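Local atomic coordinates of esterase LipW (Mycobacterium marinum, PDB entry 3QH4), a protein that probably hydrolyses ester bonds as a serine esterase of the alpha/beta hydrolase fold, with a strictly limited choice of substrates. Residues A[33-36]-A[37-40]; A[309-312]-A[313-317]. All coordinates share one frame; numbering follows the deposited sequence.

Contact 1. Residues A[33-36]-A[37-40]; sequences SILT and IRES
Arg38 reaches back along its helix and lays its guanidinium group against Ile34, one turn earlier. The branch that does the touching is CG2 of Ile34, which sits over one face of the group, displaced toward its rim, with Arg38 NE 3.7 Å from Ile34 CG2. The arginine can come this way because its CG stands anti to its own carbonyl carbon (chi1 -70°) and the chain then runs extended to NE, pointing back toward the start of the helix. From the neighbouring position Leu35 adds one methyl: its CD2 meets Arg38 NH1 at 3.5 Å, at a slant to the guanidinium plane. Two aliphatic side chains thus touch the charged group, whose NH1 forms a salt bridge with Glu129 and whose NE donates to the carbonyl of Ala97. All of this lies in the first turns of helix 31-56, a long surface helix of this alpha/beta hydrolase, and the arginine ties that helix to loops of the main body. On another side of the helix Ile37 folds its CG1 branch back over Ser33, placing CD1 3.6 Å from Ser33 OG; that hydroxyl is hydrogen-bonded to the carbonyl of Asp28, just ahead of the helix. Beneath these side chains Ile37 N donates to Ser33 O and Arg38 N to Ile34 O, whereas the bond from Ser40 N to Thr36 O is weak at 3.4 Å. On the exposed side Glu39 CG lies beside Leu35 O, and the chain bends at chi2 (-54°), so that the carboxylate stands off from that oxygen. A water spans the gap, donating to both Glu39 OE2 and Leu35 O, 2.7 Å from each.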
loop_
_atom_site.group_PDB
_atom_site.type_symbol
_atom_site.label_atom_id
_atom_site.label_comp_id
_atom_site.label_asym_id
_atom_site.label_seq_id
_atom_site.Cartn_x
_atom_site.Cartn_y
_atom_site.Cartn_z
ATOM N N SER A 33 6.771 -7.148 -19.779
ATOM C CA SER A 33 6.218 -8.078 -18.815
ATOM C C SER A 33 5.062 -7.451 -18.043
ATOM O O SER A 33 4.054 -8.117 -17.786
ATOM C CB SER A 33 7.322 -8.582 -17.869
ATOM O OG SER A 33 6.782 -9.405 -16.841
ATOM N N ILE A 34 5.205 -6.166 -17.692
ATOM C CA ILE A 34 4.146 -5.438 -16.988
ATOM C C ILE A 34 2.818 -5.513 -17.733
ATOM O O ILE A 34 1.796 -5.763 -17.141
ATOM C CB ILE A 34 4.577 -3.976 -16.675
ATOM C CG1 ILE A 34 5.508 -3.993 -15.448
ATOM C CG2 ILE A 34 3.376 -3.054 -16.442
ATOM C CD1 ILE A 34 6.394 -2.716 -15.256
ATOM N N LEU A 35 2.841 -5.337 -19.047
ATOM C CA LEU A 35 1.598 -5.457 -19.819
ATOM C C LEU A 35 0.952 -6.836 -19.697
ATOM O O LEU A 35 -0.265 -6.944 -19.562
ATOM C CB LEU A 35 1.831 -5.095 -21.287
ATOM C CG LEU A 35 2.346 -3.691 -21.609
ATOM C CD1 LEU A 35 2.626 -3.592 -23.094
ATOM C CD2 LEU A 35 1.398 -2.554 -21.156
ATOM N N THR A 36 1.762 -7.888 -19.708
ATOM C CA THR A 36 1.238 -9.241 -19.646
ATOM C C THR A 36 0.697 -9.543 -18.246
ATOM O O THR A 36 -0.323 -10.222 -18.092
ATOM C CB THR A 36 2.333 -10.264 -20.043
ATOM O OG1 THR A 36 2.819 -9.932 -21.348
ATOM C CG2 THR A 36 1.760 -11.663 -20.109
ATOM N N ILE A 37 1.396 -9.050 -17.225
ATOM C CA ILE A 37 0.966 -9.276 -15.840
ATOM C C ILE A 37 -0.389 -8.606 -15.603
ATOM O O ILE A 37 -1.277 -9.208 -14.995
ATOM C CB ILE A 37 1.997 -8.782 -14.798
ATOM C CG1 ILE A 37 3.315 -9.533 -14.920
ATOM C CG2 ILE A 37 1.447 -8.922 -13.353
ATOM C CD1 ILE A 37 4.452 -8.880 -14.141
ATOM N N ARG A 38 -0.556 -7.378 -16.095
ATOM C CA ARG A 38 -1.822 -6.656 -15.875
ATOM C C ARG A 38 -3.009 -7.517 -16.282
ATOM O O ARG A 38 -3.991 -7.632 -15.558
ATOM C CB ARG A 38 -1.869 -5.366 -16.684
ATOM C CG ARG A 38 -0.903 -4.309 -16.168
ATOM C CD ARG A 38 -1.006 -3.052 -16.987
ATOM N NE ARG A 38 -0.158 -1.979 -16.443
ATOM C CZ ARG A 38 0.270 -0.949 -17.176
ATOM N NH1 ARG A 38 -0.089 -0.837 -18.463
ATOM N NH2 ARG A 38 1.036 -0.024 -16.637
ATOM N N GLU A 39 -2.903 -8.128 -17.455
ATOM C CA GLU A 39 -4.024 -8.893 -18.002
ATOM C C GLU A 39 -4.375 -10.097 -17.136
ATOM O O GLU A 39 -5.539 -10.313 -16.806
ATOM C CB GLU A 39 -3.704 -9.333 -19.425
ATOM C CG GLU A 39 -3.572 -8.148 -20.417
ATOM C CD GLU A 39 -4.805 -7.229 -20.419
ATOM O OE1 GLU A 39 -5.937 -7.753 -20.593
ATOM O OE2 GLU A 39 -4.640 -5.989 -20.227
ATOM N N SER A 40 -3.365 -10.876 -16.763
ATOM C CA SER A 40 -3.604 -12.107 -16.009
ATOM C C SER A 40 -4.014 -11.811 -14.545
ATOM O O SER A 40 -4.971 -12.403 -14.004
ATOM C CB SER A 40 -2.381 -13.024 -16.096
ATOM O OG SER A 40 -1.204 -12.338 -15.689
HETATM O O HOH W 1 -2.101 -5.123 -20.492
#

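Contact 2. Residues A[309-312]-A[313-317]; sequences HALA and DAFYP
His309 and Asp313, one turn apart on the exposed side of helix 298-315, are joined through a water. It donates a hydrogen bond to Asp313 OD1 at 2.9 Å and lies 3.1 Å from His309 ND1, in the plane of the imidazole at its edge. The two side chains do not meet directly: His309 ND1 and Asp313 OD1 are 5.5 Å apart. Their backbones do, since Asp313 N donates to His309 O. The next carbonyls are taken in the same i to i+4 order. Ala310 O receives Ala314 N at 3.2 Å, and Leu311 O receives Phe315 N at 2.9 Å. The series closes with Tyr316 N and Ala312 O, only 2.7 Å apart but bent, with an N-H...O angle of 137°. Tyr316 is already the first residue with non-helical backbone angles, yet its N-H still satisfies the last turn. Its CG stays beside its own backbone N (chi1 -56°), which brings the ring edge to Ala312 O, with Tyr316 CD2 3.4 Å from that oxygen. Further out, Tyr316 OH is hydrogen-bonded to the carbonyl of Arg116, and Phe315 O accepts from Arg159 NH1, so polar groups at the helix end find partners elsewhere in the chain. The buried side is apolar: Leu311 CD2 approaches Phe315 CZ at 4.2 Å, and both side chains rest on Val88 of strand 85-91. Leu311 also packs on Leu111 and Ala115 of helix 105-115 and on strand 189-193. This is the amphipathic C-terminal helix of an alpha/beta hydrolase, its apolar face laid on the central sheet and its last turn fastened to neighbouring loops.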
loop_
_atom_site.group_PDB
_atom_site.type_symbol
_atom_site.label_atom_id
_atom_site.label_comp_id
_atom_site.label_asym_id
_atom_site.label_seq_id
_atom_site.Cartn_x
_atom_site.Cartn_y
_atom_site.Cartn_z
ATOM N N HIS A 309 -6.291 -3.533 14.840
ATOM C CA HIS A 309 -6.184 -3.013 16.202
ATOM C C HIS A 309 -5.530 -1.631 16.188
ATOM O O HIS A 309 -5.911 -0.770 16.961
ATOM C CB HIS A 309 -5.437 -4.002 17.098
ATOM C CG HIS A 309 -6.284 -5.160 17.545
ATOM N ND1 HIS A 309 -7.515 -4.989 18.158
ATOM C CD2 HIS A 309 -6.087 -6.498 17.468
ATOM C CE1 HIS A 309 -8.036 -6.173 18.435
ATOM N NE2 HIS A 309 -7.195 -7.106 18.019
ATOM N N ALA A 310 -4.574 -1.422 15.284
ATOM C CA ALA A 310 -3.837 -0.152 15.214
ATOM C C ALA A 310 -4.770 0.964 14.811
ATOM O O ALA A 310 -4.821 2.018 15.464
ATOM C CB ALA A 310 -2.658 -0.248 14.229
ATOM N N LEU A 311 -5.545 0.714 13.759
ATOM C CA LEU A 311 -6.518 1.680 13.300
ATOM C C LEU A 311 -7.628 1.839 14.310
ATOM O O LEU A 311 -8.031 2.948 14.586
ATOM C CB LEU A 311 -7.124 1.259 11.954
ATOM C CG LEU A 311 -6.268 1.500 10.724
ATOM C CD1 LEU A 311 -6.925 0.838 9.496
ATOM C CD2 LEU A 311 -6.014 3.029 10.512
ATOM N N ALA A 312 -8.119 0.736 14.882
ATOM C CA ALA A 312 -9.251 0.865 15.818
ATOM C C ALA A 312 -8.835 1.708 17.027
ATOM O O ALA A 312 -9.624 2.510 17.540
ATOM C CB ALA A 312 -9.749 -0.496 16.265
ATOM N N ASP A 313 -7.605 1.529 17.487
ATOM C CA ASP A 313 -7.158 2.323 18.646
ATOM C C ASP A 313 -7.049 3.805 18.291
ATOM O O ASP A 313 -7.289 4.670 19.146
ATOM C CB ASP A 313 -5.845 1.802 19.228
ATOM C CG ASP A 313 -6.022 0.487 20.008
ATOM O OD1 ASP A 313 -7.173 0.070 20.283
ATOM O OD2 ASP A 313 -5.001 -0.135 20.333
ATOM N N ALA A 314 -6.685 4.102 17.042
ATOM C CA ALA A 314 -6.580 5.497 16.591
ATOM C C ALA A 314 -7.971 6.127 16.493
ATOM O O ALA A 314 -8.197 7.307 16.884
ATOM C CB ALA A 314 -5.880 5.537 15.224
ATOM N N PHE A 315 -8.907 5.325 15.975
ATOM C CA PHE A 315 -10.277 5.778 15.713
ATOM C C PHE A 315 -11.174 5.769 16.963
ATOM O O PHE A 315 -12.124 6.552 17.030
ATOM C CB PHE A 315 -10.931 4.902 14.644
ATOM C CG PHE A 315 -10.383 5.097 13.250
ATOM C CD1 PHE A 315 -9.782 6.307 12.870
ATOM C CD2 PHE A 315 -10.534 4.080 12.291
ATOM C CE1 PHE A 315 -9.306 6.512 11.559
ATOM C CE2 PHE A 315 -10.045 4.265 10.974
ATOM C CZ PHE A 315 -9.436 5.488 10.608
ATOM N N TYR A 316 -10.883 4.892 17.937
ATOM C CA TYR A 316 -11.740 4.724 19.102
ATOM C C TYR A 316 -10.868 4.695 20.359
ATOM O O TYR A 316 -10.716 3.650 20.986
ATOM C CB TYR A 316 -12.559 3.429 18.968
ATOM C CG TYR A 316 -13.387 3.331 17.701
ATOM C CD1 TYR A 316 -14.633 3.954 17.613
ATOM C CD2 TYR A 316 -12.937 2.609 16.589
ATOM C CE1 TYR A 316 -15.408 3.864 16.479
ATOM C CE2 TYR A 316 -13.712 2.513 15.430
ATOM C CZ TYR A 316 -14.951 3.154 15.385
ATOM O OH TYR A 316 -15.733 3.103 14.254
ATOM N N PRO A 317 -10.214 5.834 20.669
ATOM C CA PRO A 317 -9.354 5.914 21.838
ATOM C C PRO A 317 -10.130 5.735 23.129
ATOM O O PRO A 317 -9.512 5.391 24.147
ATOM C CB PRO A 317 -8.733 7.314 21.746
ATOM C CG PRO A 317 -9.615 8.094 20.829
ATOM C CD PRO A 317 -10.233 7.091 19.895
ATOM O OXT PRO A 317 -11.368 5.858 23.166
HETATM O O HOH W 2 -8.502 -2.255 19.278
#

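Contact 1 lies near the start of the long helix 31-56, and contact 2 finishes the chain at the end of the last helix, 298-315. They come in series, with all the strands of the central eight-stranded sheet between them in sequence. Their centres are about 37 Å apart and their nearest atoms about 26 Å, on opposite sides of the chain's centre, so they do not touch. Contact 1 attaches a peripheral helix to loops around Ala97 and Glu129, whereas contact 2 packs directly on strands 85-91 and 189-193. An early helix and the last helix are thereby held to the same hydrolase body.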